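Local coordinates for protein tumour necrosis factor receptor (Ectromelia virus, PDB 3ON9) that probably blunts host immune defence by binding tumour necrosis factor and chemokines outside the cell, the piece here being its chemokine-binding beta-sandwich SECRET domain, at residues C47-I52 and V73-T78; S5-D10 and Y129-A134; I40-E45 and C81-E86; Y105-S110 and D138-A143. One frame throughout, in Å; residues are numbered along the deposited sequence. Where two conformers were deposited one is given.

Interaction 1 (C47-I52 and V73-T78)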
loop_
_atom_site.group_PDB
_atom_site.type_symbol
_atom_site.label_atom_id
_atom_site.label_comp_id
_atom_site.label_asym_id
_atom_site.label_seq_id
_atom_site.Cartn_x
_atom_site.Cartn_y
_atom_site.Cartn_z
ATOM N N CYS A 47 -6.627 -1.729 13.215
ATOM C CA CYS A 47 -5.221 -2.134 13.136
ATOM C C CYS A 47 -4.469 -1.339 14.192
ATOM O O CYS A 47 -4.538 -0.121 14.207
ATOM C CB CYS A 47 -4.631 -1.806 11.762
ATOM S SG CYS A 47 -5.560 -2.500 10.390
ATOM N N THR A 48 -3.749 -2.028 15.071
ATOM C CA THR A 48 -3.099 -1.346 16.188
ATOM C C THR A 48 -1.846 -0.568 15.750
ATOM O O THR A 48 -1.679 0.585 16.119
ATOM C CB THR A 48 -2.748 -2.317 17.346
ATOM O OG1 THR A 48 -3.812 -3.258 17.536
ATOM C CG2 THR A 48 -2.544 -1.529 18.647
ATOM N N PRO A 49 -0.964 -1.189 14.946
ATOM C CA PRO A 49 0.247 -0.452 14.552
ATOM C C PRO A 49 -0.117 0.809 13.787
ATOM O O PRO A 49 -0.934 0.733 12.863
ATOM C CB PRO A 49 0.960 -1.435 13.618
ATOM C CG PRO A 49 0.480 -2.802 14.112
ATOM C CD PRO A 49 -0.962 -2.577 14.442
ATOM N N VAL A 50 0.468 1.942 14.164
ATOM C CA VAL A 50 0.081 3.233 13.572
ATOM C C VAL A 50 0.921 3.577 12.341
ATOM O O VAL A 50 2.143 3.404 12.320
ATOM C CB VAL A 50 0.064 4.388 14.609
ATOM C CG1 VAL A 50 -0.885 4.050 15.757
ATOM C CG2 VAL A 50 1.445 4.670 15.135
ATOM N N PHE A 51 0.248 4.042 11.298
ATOM C CA PHE A 51 0.964 4.433 10.097
ATOM C C PHE A 51 1.659 5.769 10.322
ATOM O O PHE A 51 1.028 6.737 10.762
ATOM C CB PHE A 51 0.021 4.472 8.900
ATOM C CG PHE A 51 -0.289 3.110 8.355
ATOM C CD1 PHE A 51 0.522 2.543 7.379
ATOM C CD2 PHE A 51 -1.350 2.373 8.853
ATOM C CE1 PHE A 51 0.254 1.269 6.884
ATOM C CE2 PHE A 51 -1.628 1.100 8.368
ATOM C CZ PHE A 51 -0.817 0.540 7.386
ATOM N N ILE A 52 2.959 5.813 10.033
ATOM C CA ILE A 52 3.789 6.969 10.359
ATOM C C ILE A 52 4.498 7.595 9.176
ATOM O O ILE A 52 4.991 8.720 9.278
ATOM C CB ILE A 52 4.883 6.622 11.397
ATOM C CG1 ILE A 52 5.800 5.512 10.874
ATOM C CG2 ILE A 52 4.258 6.255 12.754
ATOM C CD1 ILE A 52 6.934 5.188 11.815
ATOM N N VAL A 73 4.614 -1.715 18.390
ATOM C CA VAL A 73 3.398 -2.161 19.072
ATOM C C VAL A 73 2.748 -3.317 18.325
ATOM O O VAL A 73 2.527 -3.228 17.120
ATOM C CB VAL A 73 2.360 -1.024 19.184
ATOM C CG1 VAL A 73 1.159 -1.488 20.004
ATOM C CG2 VAL A 73 3.003 0.236 19.788
ATOM N N HIS A 74 2.452 -4.407 19.034
ATOM C CA HIS A 74 1.824 -5.567 18.412
ATOM C C HIS A 74 0.319 -5.404 18.268
ATOM O O HIS A 74 -0.339 -4.778 19.119
ATOM C CB HIS A 74 2.124 -6.852 19.198
ATOM C CG HIS A 74 3.555 -7.284 19.131
ATOM N ND1 HIS A 74 4.008 -8.219 18.227
ATOM C CD2 HIS A 74 4.633 -6.902 19.855
ATOM C CE1 HIS A 74 5.310 -8.389 18.391
ATOM N NE2 HIS A 74 5.710 -7.606 19.375
ATOM N N GLN A 75 -0.225 -5.988 17.202
ATOM C CA GLN A 75 -1.665 -6.010 16.973
ATOM C C GLN A 75 -2.423 -6.624 18.159
ATOM O O GLN A 75 -2.060 -7.695 18.672
ATOM C CB GLN A 75 -1.975 -6.796 15.689
ATOM C CG GLN A 75 -3.465 -6.986 15.400
ATOM C CD GLN A 75 -4.187 -5.682 15.070
ATOM O OE1 GLN A 75 -3.617 -4.768 14.465
ATOM N NE2 GLN A 75 -5.455 -5.603 15.455
ATOM N N ASP A 76 -3.480 -5.938 18.573
ATOM C CA ASP A 76 -4.412 -6.422 19.591
ATOM C C ASP A 76 -5.145 -7.636 19.031
ATOM O O ASP A 76 -5.851 -7.522 18.042
ATOM C CB ASP A 76 -5.407 -5.290 19.893
ATOM C CG ASP A 76 -6.299 -5.580 21.080
ATOM O OD1 ASP A 76 -6.408 -6.760 21.465
ATOM O OD2 ASP A 76 -6.895 -4.616 21.614
ATOM N N LEU A 77 -4.986 -8.806 19.641
ATOM C CA LEU A 77 -5.626 -9.988 19.071
ATOM C C LEU A 77 -7.143 -9.984 19.259
ATOM O O LEU A 77 -7.840 -10.835 18.711
ATOM C CB LEU A 77 -4.991 -11.283 19.590
ATOM C CG LEU A 77 -3.572 -11.514 19.061
ATOM C CD1 LEU A 77 -2.921 -12.728 19.707
ATOM C CD2 LEU A 77 -3.576 -11.646 17.536
ATOM N N THR A 78 -7.653 -9.023 20.020
ATOM C CA THR A 78 -9.099 -8.907 20.215
ATOM C C THR A 78 -9.766 -7.950 19.217
ATOM O O THR A 78 -10.981 -7.792 19.233
ATOM C CB THR A 78 -9.469 -8.495 21.673
ATOM O OG1 THR A 78 -9.162 -7.113 21.882
ATOM C CG2 THR A 78 -8.694 -9.337 22.681
#
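T48 and Q75 bring the segments 47-52 and 73-78 together, their CA atoms 4.9 Å apart, where the turn leading into strand 51-59 passes the loop that precedes strand 82-89. No beta pairing joins them; side chains and backbone amides trade bonds in both directions. The carboxamide oxygen OE1 of Q75 takes the N-H of T48 at 2.8 Å, nearly straight at the hydrogen (169°), with the donor tilted from the carbonyl plane. In return D76 N donates to T48 OG1 at 2.9 Å. OG1 stands beside the T48 backbone N (chi1 -40°), which turns the hydroxyl to the D76 amide, while the methyl CG2 touches V73 CG1 at 3.9 Å. Q75 bends at chi2 (67°), which brings its CD round to T48. OE1 also lies 3.4 Å from P49 CD, and the next ring atom, P49 CG, rests 3.7 Å from V73 O. NE2 bonds the carbonyls of D46 and T79 and reaches D76 O by a longer, bent bond, so the Q75 carboxamide is gripped from both ends. Farther along, D76 OD1 receives N and OG1 of T78 from one face of its carboxylate, the former bond making an Asx turn. Around this junction, C47 is disulfide-bonded to C81, P49 packs on T69 of strand 62-69, and F51 touches I9 and V11 of strand 8-16 and I83 of strand 82-89.

Interaction 2 (S5-D10 and Y129-A134)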
loop_
_atom_site.group_PDB
_atom_site.type_symbol
_atom_site.label_atom_id
_atom_site.label_comp_id
_atom_site.label_asym_id
_atom_site.label_seq_id
_atom_site.Cartn_x
_atom_site.Cartn_y
_atom_site.Cartn_z
ATOM N N SER A 5 1.686 -11.686 17.550
ATOM C CA SER A 5 0.940 -11.004 16.498
ATOM C C SER A 5 1.842 -10.026 15.755
ATOM O O SER A 5 2.867 -9.592 16.277
ATOM C CB SER A 5 -0.281 -10.281 17.084
ATOM O OG SER A 5 0.095 -9.238 17.978
ATOM N N PHE A 6 1.465 -9.673 14.533
ATOM C CA PHE A 6 2.268 -8.710 13.779
ATOM C C PHE A 6 2.374 -7.375 14.511
ATOM O O PHE A 6 1.442 -6.970 15.212
ATOM C CB PHE A 6 1.739 -8.534 12.347
ATOM C CG PHE A 6 0.347 -7.935 12.256
ATOM C CD1 PHE A 6 0.165 -6.559 12.250
ATOM C CD2 PHE A 6 -0.767 -8.754 12.127
ATOM C CE1 PHE A 6 -1.112 -6.000 12.148
ATOM C CE2 PHE A 6 -2.039 -8.204 12.026
ATOM C CZ PHE A 6 -2.209 -6.824 12.026
ATOM N N ASN A 7 3.522 -6.719 14.382
ATOM C CA ASN A 7 3.706 -5.373 14.917
ATOM C C ASN A 7 4.097 -4.387 13.826
ATOM O O ASN A 7 4.448 -3.251 14.113
ATOM C CB ASN A 7 4.740 -5.342 16.060
ATOM C CG ASN A 7 6.070 -5.965 15.675
ATOM O OD1 ASN A 7 6.241 -6.436 14.564
ATOM N ND2 ASN A 7 7.019 -5.963 16.603
ATOM N N SER A 8 4.039 -4.843 12.576
ATOM C CA SER A 8 4.486 -4.033 11.448
ATOM C C SER A 8 3.562 -4.240 10.258
ATOM O O SER A 8 3.243 -5.376 9.924
ATOM C CB SER A 8 5.900 -4.462 11.042
ATOM O OG SER A 8 6.318 -3.805 9.856
ATOM N N ILE A 9 3.131 -3.148 9.626
ATOM C CA ILE A 9 2.380 -3.236 8.376
ATOM C C ILE A 9 3.074 -2.372 7.337
ATOM O O ILE A 9 3.413 -1.214 7.602
ATOM C CB ILE A 9 0.904 -2.763 8.493
ATOM C CG1 ILE A 9 0.220 -3.361 9.719
ATOM C CG2 ILE A 9 0.119 -3.167 7.241
ATOM C CD1 ILE A 9 -1.218 -2.866 9.918
ATOM N N ASP A 10 3.269 -2.957 6.160
ATOM C CA ASP A 10 3.926 -2.322 5.034
ATOM C C ASP A 10 2.937 -2.401 3.884
ATOM O O ASP A 10 2.385 -3.462 3.608
ATOM C CB ASP A 10 5.224 -3.088 4.723
ATOM C CG ASP A 10 5.716 -2.881 3.302
ATOM O OD1 ASP A 10 6.445 -1.900 3.070
ATOM O OD2 ASP A 10 5.385 -3.723 2.434
ATOM N N TYR A 129 2.182 -7.974 6.497
ATOM C CA TYR A 129 2.113 -7.962 7.943
ATOM C C TYR A 129 3.264 -8.788 8.488
ATOM O O TYR A 129 3.458 -9.949 8.086
ATOM C CB TYR A 129 0.805 -8.583 8.402
ATOM C CG TYR A 129 -0.448 -8.014 7.784
ATOM C CD1 TYR A 129 -1.205 -7.072 8.463
ATOM C CD2 TYR A 129 -0.890 -8.433 6.523
ATOM C CE1 TYR A 129 -2.359 -6.564 7.920
ATOM C CE2 TYR A 129 -2.056 -7.923 5.971
ATOM C CZ TYR A 129 -2.787 -6.990 6.682
ATOM O OH TYR A 129 -3.954 -6.483 6.168
ATOM N N ALA A 130 4.031 -8.203 9.401
ATOM C CA ALA A 130 5.162 -8.900 9.993
ATOM C C ALA A 130 5.229 -8.749 11.501
ATOM O O ALA A 130 5.021 -7.662 12.034
ATOM C CB ALA A 130 6.472 -8.411 9.372
ATOM N N ASN A 131 5.519 -9.855 12.183
ATOM C CA ASN A 131 5.968 -9.812 13.562
ATOM C C ASN A 131 7.481 -9.746 13.518
ATOM O O ASN A 131 8.123 -10.728 13.155
ATOM C CB ASN A 131 5.529 -11.084 14.290
ATOM C CG ASN A 131 5.944 -11.088 15.746
ATOM O OD1 ASN A 131 6.660 -10.198 16.200
ATOM N ND2 ASN A 131 5.490 -12.096 16.489
ATOM N N THR A 132 8.060 -8.596 13.848
ATOM C CA THR A 132 9.508 -8.440 13.783
ATOM C C THR A 132 10.257 -9.389 14.714
ATOM O O THR A 132 11.456 -9.580 14.559
ATOM C CB THR A 132 9.964 -6.991 14.029
ATOM O OG1 THR A 132 9.672 -6.606 15.379
ATOM C CG2 THR A 132 9.265 -6.035 13.056
ATOM N N ASP A 133 9.537 -9.995 15.660
ATOM C CA ASP A 133 10.106 -11.026 16.528
ATOM C C ASP A 133 10.255 -12.364 15.812
ATOM O O ASP A 133 10.973 -13.252 16.287
ATOM C CB ASP A 133 9.231 -11.249 17.764
ATOM C CG ASP A 133 9.265 -10.086 18.737
ATOM O OD1 ASP A 133 10.207 -9.265 18.680
ATOM O OD2 ASP A 133 8.340 -10.002 19.575
ATOM N N ALA A 134 9.563 -12.523 14.684
ATOM C CA ALA A 134 9.524 -13.800 13.967
ATOM C C ALA A 134 10.430 -13.805 12.737
ATOM O O ALA A 134 10.815 -12.751 12.237
ATOM C CB ALA A 134 8.093 -14.138 13.572
#
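F6 and Y129 meet ring against ring: CD1 of Y129 sits 3.6 Å above the plane of the F6 ring, over its centre, in a T-shaped (edge-to-face) pair with the planes at 61°. Y129 CB adds a CH-pi contact over the face. The two side chains run side by side, and I9 lies alongside Y129 too, its CG1 4.2 Å from Y129 CD1. Among the backbone bonds, A130 N donates to S8 O at 3.0 Å, while A130 O is shared by N7 N at 2.9 Å and, weakly, by S8 N. Two residues facing one make this a classic beta bulge, placed where strand 8-16 begins beside the end of strand 122-130 in the five-stranded sheet. Side-chain bonds come from N7, whose CG lies between its backbone N and carbonyl carbon (chi1 53°). Its OD1 accepts T132 N at 2.9 Å, almost linearly (173°), and its ND2 donates to T132 OG1 at 3.0 Å within the amide plane, so one residue holds both ends of the carboxamide and fixes its rotation. N131 OD1 accepts D133 N in an Asx turn, inside the type I turn from N131 to A134. Y129 OH bonds E111, and the Y129 ring stacks with H109.

Interaction 3 (I40-E45 and C81-E86)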
loop_
_atom_site.group_PDB
_atom_site.type_symbol
_atom_site.label_atom_id
_atom_site.label_comp_id
_atom_site.label_asym_id
_atom_site.label_seq_id
_atom_site.Cartn_x
_atom_site.Cartn_y
_atom_site.Cartn_z
ATOM N N ILE A 40 -3.999 7.671 -3.923
ATOM C CA ILE A 40 -4.003 6.398 -3.211
ATOM C C ILE A 40 -4.513 6.663 -1.800
ATOM O O ILE A 40 -3.934 7.471 -1.069
ATOM C CB ILE A 40 -2.606 5.778 -3.139
ATOM C CG1 ILE A 40 -2.000 5.650 -4.542
ATOM C CG2 ILE A 40 -2.674 4.415 -2.435
ATOM C CD1 ILE A 40 -0.515 5.315 -4.539
ATOM N N THR A 41 -5.594 5.979 -1.432
ATOM C CA THR A 41 -6.255 6.168 -0.138
ATOM C C THR A 41 -6.226 4.874 0.670
ATOM O O THR A 41 -6.694 3.820 0.220
ATOM C CB THR A 41 -7.720 6.633 -0.315
ATOM O OG1 THR A 41 -7.744 7.846 -1.077
ATOM C CG2 THR A 41 -8.400 6.863 1.041
ATOM N N LEU A 42 -5.649 4.967 1.863
ATOM C CA LEU A 42 -5.497 3.839 2.763
ATOM C C LEU A 42 -6.275 4.020 4.067
ATOM O O LEU A 42 -6.100 5.014 4.766
ATOM C CB LEU A 42 -4.017 3.671 3.112
ATOM C CG LEU A 42 -3.700 2.762 4.301
ATOM C CD1 LEU A 42 -3.950 1.292 3.987
ATOM C CD2 LEU A 42 -2.263 2.992 4.726
ATOM N N THR A 43 -7.110 3.050 4.406
ATOM C CA THR A 43 -7.659 2.987 5.766
ATOM C C THR A 43 -7.163 1.737 6.499
ATOM O O THR A 43 -6.650 0.792 5.897
ATOM C CB THR A 43 -9.198 3.080 5.817
ATOM O OG1 THR A 43 -9.779 1.937 5.188
ATOM C CG2 THR A 43 -9.695 4.350 5.123
ATOM N N HIS A 44 -7.315 1.747 7.814
ATOM C CA HIS A 44 -6.664 0.755 8.654
ATOM C C HIS A 44 -7.427 0.585 9.953
ATOM O O HIS A 44 -6.830 0.523 11.032
ATOM C CB HIS A 44 -5.238 1.212 8.936
ATOM C CG HIS A 44 -5.159 2.625 9.419
ATOM N ND1 HIS A 44 -4.932 3.699 8.582
ATOM C CD2 HIS A 44 -5.329 3.142 10.659
ATOM C CE1 HIS A 44 -4.947 4.816 9.292
ATOM N NE2 HIS A 44 -5.181 4.505 10.555
ATOM N N GLU A 45 -8.752 0.502 9.850
ATOM C CA GLU A 45 -9.603 0.396 11.035
ATOM C C GLU A 45 -9.292 -0.856 11.849
ATOM O O GLU A 45 -9.185 -1.952 11.301
ATOM C CB GLU A 45 -11.089 0.427 10.661
ATOM C CG GLU A 45 -12.016 0.341 11.877
ATOM C CD GLU A 45 -13.475 0.592 11.543
ATOM O OE1 GLU A 45 -13.787 0.779 10.355
ATOM O OE2 GLU A 45 -14.311 0.605 12.469
ATOM N N CYS A 81 -7.787 -6.298 12.280
ATOM C CA CYS A 81 -7.206 -5.279 11.411
ATOM C C CYS A 81 -7.810 -5.353 10.007
ATOM O O CYS A 81 -7.874 -6.427 9.405
ATOM C CB CYS A 81 -5.692 -5.474 11.355
ATOM S SG CYS A 81 -4.807 -4.391 10.195
ATOM N N LYS A 82 -8.292 -4.217 9.510
ATOM C CA LYS A 82 -8.873 -4.141 8.172
ATOM C C LYS A 82 -8.121 -3.086 7.360
ATOM O O LYS A 82 -8.191 -1.895 7.664
ATOM C CB LYS A 82 -10.372 -3.797 8.271
ATOM C CG LYS A 82 -11.196 -4.839 9.040
ATOM C CD LYS A 82 -12.590 -4.317 9.431
ATOM C CE LYS A 82 -12.561 -3.575 10.758
ATOM N NZ LYS A 82 -12.419 -4.505 11.921
ATOM N N ILE A 83 -7.385 -3.527 6.339
ATOM C CA ILE A 83 -6.662 -2.612 5.460
ATOM C C ILE A 83 -7.448 -2.438 4.168
ATOM O O ILE A 83 -7.682 -3.410 3.448
ATOM C CB ILE A 83 -5.258 -3.144 5.126
ATOM C CG1 ILE A 83 -4.381 -3.183 6.382
ATOM C CG2 ILE A 83 -4.603 -2.300 4.041
ATOM C CD1 ILE A 83 -3.978 -1.805 6.917
ATOM N N ASN A 84 -7.884 -1.215 3.885
ATOM C CA ASN A 84 -8.528 -0.916 2.607
ATOM C C ASN A 84 -7.668 0.054 1.832
ATOM O O ASN A 84 -7.125 1.006 2.388
ATOM C CB ASN A 84 -9.925 -0.308 2.789
ATOM C CG ASN A 84 -10.913 -1.276 3.416
ATOM O OD1 ASN A 84 -10.816 -2.499 3.231
ATOM N ND2 ASN A 84 -11.883 -0.732 4.150
ATOM N N LEU A 85 -7.562 -0.171 0.535
ATOM C CA LEU A 85 -6.718 0.650 -0.304
ATOM C C LEU A 85 -7.451 0.900 -1.603
ATOM O O LEU A 85 -7.969 -0.029 -2.206
ATOM C CB LEU A 85 -5.432 -0.120 -0.606
ATOM C CG LEU A 85 -4.268 0.645 -1.201
ATOM C CD1 LEU A 85 -3.747 1.692 -0.194
ATOM C CD2 LEU A 85 -3.160 -0.330 -1.589
ATOM N N GLU A 86 -7.501 2.157 -2.025
ATOM C CA GLU A 86 -8.119 2.511 -3.291
ATOM C C GLU A 86 -7.148 3.343 -4.105
ATOM O O GLU A 86 -6.543 4.289 -3.592
ATOM C CB GLU A 86 -9.406 3.312 -3.049
ATOM C CG GLU A 86 -10.041 3.863 -4.325
ATOM C CD GLU A 86 -10.951 5.060 -4.059
ATOM O OE1 GLU A 86 -12.187 4.860 -4.011
ATOM O OE2 GLU A 86 -10.437 6.192 -3.878
HETATM O O HOH W 1 -8.020 7.247 -3.654
HETATM O O HOH W 2 -10.078 0.013 7.230
#
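I40-E45 and K82-E86 are antiparallel neighbours in the mixed sheet of the SECRET beta-sandwich, their segment axes approaching to 4.7 Å with directions 169° apart. T41 and E86 form a hydrogen-bonded pair: T41 N donates to E86 O and E86 N to T41 O, both at 2.9 Å. T43 and N84 repeat the pattern; T43 N donates to N84 O at 2.9 Å and N84 N to T43 O at 3.1 Å. Between these two pairs stands the non-hydrogen-bonded pair L42-L85, where CA-H groups point at carbonyls, as L85 CA does toward T41 O. On the face that carries I40, L42, I83 and L85, L85 CG is anti to its backbone N (chi1 -166°), and its CD1 touches I40 CG2 at 3.7 Å, the two side chains lying side by side, and also meets L42 CB; L42 CD1 meets I83 CG2 at 3.7 Å. These side chains form the layer that faces the other sheet of the sandwich: I40 packs on I13 and M15 of strand 8-16, L85 on V125 and I83 on I127 of strand 122-130. The face carrying T41, T43 and E86 is polar and takes up water. One water links T41 OG1 with E86 OE2. A second is gripped three times: it bonds T43 OG1 at 2.8 Å, accepts from E45 N and donates to K82 O at 2.7 Å, bridging the two strands. Close by, K82 N donates to E45 O, and the bent K82 side chain carries NZ to a salt bridge with D46 and a hydrogen bond with Q80 O.

Interaction 4 (Y105-S110 and D138-A143)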
loop_
_atom_site.group_PDB
_atom_site.type_symbol
_atom_site.label_atom_id
_atom_site.label_comp_id
_atom_site.label_asym_id
_atom_site.label_seq_id
_atom_site.Cartn_x
_atom_site.Cartn_y
_atom_site.Cartn_z
ATOM N N TYR A 105 -3.113 -17.409 5.047
ATOM C CA TYR A 105 -2.212 -16.548 5.821
ATOM C C TYR A 105 -1.991 -17.088 7.226
ATOM O O TYR A 105 -2.763 -17.920 7.714
ATOM C CB TYR A 105 -2.743 -15.103 5.847
ATOM C CG TYR A 105 -2.778 -14.536 4.449
ATOM C CD1 TYR A 105 -1.599 -14.263 3.781
ATOM C CD2 TYR A 105 -3.981 -14.347 3.773
ATOM C CE1 TYR A 105 -1.604 -13.793 2.483
ATOM C CE2 TYR A 105 -3.998 -13.870 2.468
ATOM C CZ TYR A 105 -2.806 -13.597 1.833
ATOM O OH TYR A 105 -2.785 -13.117 0.539
ATOM N N LEU A 106 -0.924 -16.629 7.867
ATOM C CA LEU A 106 -0.571 -17.123 9.189
ATOM C C LEU A 106 -1.190 -16.282 10.298
ATOM O O LEU A 106 -1.400 -16.778 11.407
ATOM C CB LEU A 106 0.947 -17.155 9.357
ATOM C CG LEU A 106 1.676 -18.055 8.356
ATOM C CD1 LEU A 106 3.184 -17.865 8.439
ATOM C CD2 LEU A 106 1.294 -19.506 8.594
ATOM N N MET A 107 -1.494 -15.016 9.999
ATOM C CA MET A 107 -1.981 -14.088 11.017
ATOM C C MET A 107 -3.322 -13.508 10.593
ATOM O O MET A 107 -3.616 -13.437 9.402
ATOM C CB MET A 107 -0.965 -12.961 11.234
ATOM C CG MET A 107 0.302 -13.418 11.927
ATOM S SD MET A 107 1.666 -12.257 11.750
ATOM C CE MET A 107 2.078 -12.421 10.013
ATOM N N PRO A 108 -4.157 -13.126 11.567
ATOM C CA PRO A 108 -5.473 -12.530 11.308
ATOM C C PRO A 108 -5.384 -11.106 10.769
ATOM O O PRO A 108 -4.735 -10.257 11.374
ATOM C CB PRO A 108 -6.128 -12.500 12.701
ATOM C CG PRO A 108 -5.331 -13.433 13.535
ATOM C CD PRO A 108 -3.938 -13.364 13.002
ATOM N N HIS A 109 -6.040 -10.874 9.638
ATOM C CA HIS A 109 -6.206 -9.544 9.064
ATOM C C HIS A 109 -7.094 -9.690 7.830
ATOM O O HIS A 109 -7.216 -10.780 7.277
ATOM C CB HIS A 109 -4.845 -8.944 8.688
ATOM C CG HIS A 109 -3.932 -9.921 8.023
ATOM N ND1 HIS A 109 -4.072 -10.284 6.698
ATOM C CD2 HIS A 109 -2.899 -10.649 8.505
ATOM C CE1 HIS A 109 -3.154 -11.181 6.391
ATOM N NE2 HIS A 109 -2.434 -11.432 7.475
ATOM N N SER A 110 -7.734 -8.600 7.416
ATOM C CA SER A 110 -8.563 -8.620 6.212
ATOM C C SER A 110 -8.110 -7.450 5.371
ATOM O O SER A 110 -7.694 -6.426 5.918
ATOM C CB SER A 110 -10.038 -8.430 6.569
ATOM O OG SER A 110 -10.442 -9.328 7.587
ATOM N N ASP A 138 8.067 -15.900 7.874
ATOM C CA ASP A 138 6.761 -15.998 8.533
ATOM C C ASP A 138 5.859 -14.776 8.323
ATOM O O ASP A 138 4.750 -14.730 8.857
ATOM C CB ASP A 138 6.934 -16.245 10.032
ATOM C CG ASP A 138 7.260 -17.690 10.351
ATOM O OD1 ASP A 138 7.189 -18.529 9.430
ATOM O OD2 ASP A 138 7.579 -17.980 11.525
ATOM N N MET A 139 6.326 -13.788 7.568
ATOM C CA MET A 139 5.484 -12.632 7.244
ATOM C C MET A 139 4.307 -13.072 6.362
ATOM O O MET A 139 4.423 -14.042 5.619
ATOM C CB MET A 139 6.291 -11.562 6.500
ATOM C CG MET A 139 7.510 -11.031 7.229
ATOM S SD MET A 139 8.193 -9.562 6.436
ATOM C CE MET A 139 8.171 -10.050 4.713
ATOM N N ASP A 140 3.184 -12.356 6.437
ATOM C CA ASP A 140 2.083 -12.552 5.488
ATOM C C ASP A 140 2.237 -11.499 4.395
ATOM O O ASP A 140 2.297 -10.297 4.681
ATOM C CB ASP A 140 0.719 -12.361 6.166
ATOM C CG ASP A 140 0.284 -13.554 6.974
ATOM O OD1 ASP A 140 0.798 -14.673 6.747
ATOM O OD2 ASP A 140 -0.593 -13.373 7.847
ATOM N N VAL A 141 2.326 -11.952 3.150
ATOM C CA VAL A 141 2.452 -11.070 2.002
ATOM C C VAL A 141 1.214 -11.202 1.134
ATOM O O VAL A 141 1.010 -12.240 0.488
ATOM C CB VAL A 141 3.695 -11.402 1.158
ATOM C CG1 VAL A 141 3.743 -10.516 -0.086
ATOM C CG2 VAL A 141 4.958 -11.239 1.983
ATOM N N VAL A 142 0.381 -10.164 1.121
ATOM C CA VAL A 142 -0.820 -10.174 0.289
ATOM C C VAL A 142 -0.508 -9.408 -0.995
ATOM O O VAL A 142 -0.281 -8.192 -0.956
ATOM C CB VAL A 142 -2.026 -9.534 1.003
ATOM C CG1 VAL A 142 -3.295 -9.797 0.209
ATOM C CG2 VAL A 142 -2.170 -10.076 2.429
ATOM N N ALA A 143 -0.462 -10.111 -2.123
ATOM C CA ALA A 143 0.005 -9.509 -3.378
ATOM C C ALA A 143 -1.086 -9.404 -4.433
ATOM O O ALA A 143 -1.905 -10.311 -4.581
ATOM C CB ALA A 143 1.221 -10.275 -3.933
#
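D140 turns its carboxylate into the loop Y105-H109, where it grips two successive main-chain amides and forms a His-carboxylate hydrogen bond. The aspartate opens strand 140-145, an outermost strand of the five-stranded sheet, and the loop leads into strand 110-116 of the other sheet, so the side chain ties the two layers of the sandwich together. At the root of the D140 side chain, CB lies 3.5 Å from H109 NE2 and also meets Y105 CD1. CG stands beside the backbone N of D140, anti to the carbonyl carbon (chi1 -79°), and borders the Y105 ring. At the tip the oxygens divide the work. OD1 accepts L106 N on its syn side at 2.8 Å, almost perfectly straight (175°). OD2 has two donors: M107 N uses its syn lone pair at 2.9 Å, and H109 NE2 comes from the anti side at 2.7 Å, with the oxygen in the plane of the imidazole. Three N-H groups thus satisfy a buried carboxylate, which would stabilise its charge. The far nitrogen of the histidine, ND1, bonds E111, so with a carboxylate at each end the H109 ring is probably drawn toward the protonated form. M107 folds over the acid, its CE 3.6 Å from D140 OD2. The Y105 side chain crosses that of V142 at about a right angle, and its OH bonds T102. There the phenol carbon CZ of Y105 rests 3.6 Å from V142 CG2, with the hydroxyl OH 3.4 Å from CG1 of the same valine.

Interaction 2 touches both 1 and 4, its centre about 9 Å from that of 1 and about 10 Å from that of 4; 1 and 4 do not touch. Interaction 3 lies nearer the chain centre. Along the chain, interaction 1 nests inside the loop closed by interaction 3, which nests inside that of interaction 2; interaction 4 follows 3 and alternates with 2. S5 bonds H74 and Q75, joining 2 to 1; the C47-C81 disulfide joins 1 to 3; backbone bonds from S110 to C81 and I83 join 3 to 4; and D140 pairs with Y129 between neighbouring strands. Loops and both sheets are thereby knitted into one compact SECRET domain.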